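Local coordinates for regulator of nonsense transcripts 2 (Homo sapiens, PDB 4CEM), which acts as a factor of nonsense-mediated mRNA decay and contains three MIF4G domains, at residues T66-D71 with I100-C105. Sequence-based numbering, arbitrary orientation.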
# COMPACT_ATOMS: atom_id res chain seq x y z
N THR A 66 5.05 -11.14 12.17
CA THR A 66 5.75 -10.03 12.78
C THR A 66 7.23 -10.05 12.41
O THR A 66 7.81 -11.12 12.31
CB THR A 66 5.58 -10.12 14.29
OG1 THR A 66 4.41 -9.38 14.65
CG2 THR A 66 6.77 -9.57 15.03
N GLU A 67 7.81 -8.87 12.20
CA GLU A 67 9.19 -8.76 11.73
C GLU A 67 10.15 -9.53 12.62
O GLU A 67 11.04 -10.21 12.13
CB GLU A 67 9.62 -7.29 11.62
CG GLU A 67 11.07 -7.06 11.16
CD GLU A 67 11.51 -7.95 9.99
OE1 GLU A 67 10.81 -8.03 8.96
OE2 GLU A 67 12.58 -8.58 10.09
N GLN A 68 9.96 -9.45 13.93
CA GLN A 68 10.88 -10.12 14.85
C GLN A 68 10.67 -11.64 14.90
O GLN A 68 11.32 -12.34 15.68
CB GLN A 68 10.87 -9.48 16.25
CG GLN A 68 9.55 -8.86 16.72
CD GLN A 68 9.27 -7.49 16.11
OE1 GLN A 68 8.18 -7.24 15.57
NE2 GLN A 68 10.26 -6.59 16.18
N GLN A 69 9.76 -12.16 14.07
CA GLN A 69 9.62 -13.61 13.89
C GLN A 69 10.18 -14.12 12.56
O GLN A 69 10.10 -15.32 12.27
CB GLN A 69 8.17 -14.02 13.98
CG GLN A 69 7.46 -13.58 15.24
CD GLN A 69 6.05 -14.12 15.30
OE1 GLN A 69 5.08 -13.36 15.25
NE2 GLN A 69 5.93 -15.45 15.38
N ARG A 70 10.74 -13.22 11.75
CA ARG A 70 11.25 -13.59 10.43
C ARG A 70 12.04 -14.89 10.47
O ARG A 70 11.78 -15.80 9.69
CB ARG A 70 12.13 -12.49 9.83
CG ARG A 70 12.71 -12.85 8.47
CD ARG A 70 13.58 -11.73 7.92
NE ARG A 70 12.75 -10.58 7.57
CZ ARG A 70 12.50 -10.15 6.33
NH1 ARG A 70 13.03 -10.75 5.26
NH2 ARG A 70 11.71 -9.10 6.18
N ASP A 71 13.00 -14.96 11.39
CA ASP A 71 13.85 -16.14 11.51
C ASP A 71 13.14 -17.32 12.18
O ASP A 71 13.33 -18.46 11.77
CB ASP A 71 15.12 -15.80 12.31
CG ASP A 71 15.94 -14.70 11.66
OD1 ASP A 71 16.18 -14.76 10.44
OD2 ASP A 71 16.34 -13.77 12.40
N ILE A 100 2.58 -1.63 9.18
CA ILE A 100 3.38 -1.14 8.06
C ILE A 100 4.75 -1.84 8.04
O ILE A 100 5.20 -2.27 6.99
CB ILE A 100 3.56 0.39 8.16
CG1 ILE A 100 2.21 1.11 8.05
CG2 ILE A 100 4.50 0.89 7.08
CD1 ILE A 100 2.00 2.20 9.09
N SER A 101 5.38 -1.97 9.20
CA SER A 101 6.73 -2.52 9.30
C SER A 101 6.82 -4.05 9.21
O SER A 101 7.92 -4.60 9.18
CB SER A 101 7.39 -2.07 10.61
OG SER A 101 6.72 -2.61 11.74
N ASP A 102 5.68 -4.74 9.17
CA ASP A 102 5.65 -6.20 9.15
C ASP A 102 5.46 -6.79 7.74
O ASP A 102 5.67 -7.99 7.54
CB ASP A 102 4.52 -6.72 10.06
CG ASP A 102 4.82 -6.56 11.55
OD1 ASP A 102 5.98 -6.77 11.96
OD2 ASP A 102 3.88 -6.24 12.31
N VAL A 103 5.08 -5.96 6.77
CA VAL A 103 4.73 -6.46 5.43
C VAL A 103 5.90 -7.16 4.72
O VAL A 103 5.70 -8.19 4.07
CB VAL A 103 4.17 -5.34 4.53
CG1 VAL A 103 3.91 -5.86 3.13
CG2 VAL A 103 2.90 -4.76 5.12
N ASN A 104 7.11 -6.63 4.86
CA ASN A 104 8.28 -7.30 4.29
C ASN A 104 8.47 -8.72 4.82
O ASN A 104 8.83 -9.61 4.05
CB ASN A 104 9.56 -6.50 4.54
CG ASN A 104 9.71 -5.31 3.60
OD1 ASN A 104 9.15 -5.29 2.49
ND2 ASN A 104 10.48 -4.31 4.03
N CYS A 105 8.23 -8.94 6.11
CA CYS A 105 8.32 -10.29 6.66
C CYS A 105 7.28 -11.21 6.02
O CYS A 105 7.61 -12.31 5.57
CB CYS A 105 8.12 -10.29 8.18
SG CYS A 105 8.25 -11.93 8.92
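Asp102 accepts the backbone N-H of Glu67. Asp102 OD1 lies 2.8 Å from Glu67 N, with an N-H...O angle of 153°. The donor sits above the carboxylate plane. The same oxygen touches Thr66 CA, and the Thr66 side chain runs alongside that of Asp102, in the same direction. Cys105 gives up more surface to the contact than any other residue. Cys105 SG is anti to the backbone N (chi1 -179°) and reaches Arg70 CA at 3.7 Å. Cys105 CB meets Glu67 OE1 at 3.6 Å. Arg70 NH2 rests 3.5 Å from Asn104 C, and Asn104 CB lies at the edge of the guanidinium, in its plane.

A salt bridge within 66-71 positions this guanidinium. Arg70 holds the Glu67 carboxylate through NE and NH2, one nitrogen to each oxygen: Arg70 NH2 meets Glu67 OE1 at 3.1 Å and Arg70 NE meets Glu67 OE2 at 3.2 Å. Both oxygens use their syn lone pairs. The bend of the Glu67 chain at chi2 (44°) turns CD back toward Arg70. An alanine in place of Arg70 would probably leave the Glu67 carboxylate without its charged mate and open a gap beside Asn104.

The contact joins the 3-10 turn 67-69 and the start of helix 70-79 to the start of helix 103-116, within the all-helical MIF4G domain. On the far side, Val103 packs on helix 143-158. Asp102 OD2 has a weak, long ion pair with Lys99. The chemistry is thus divided: one carboxylate binds the backbone across the contact, while the other is probably balanced by Arg70 within its own segment.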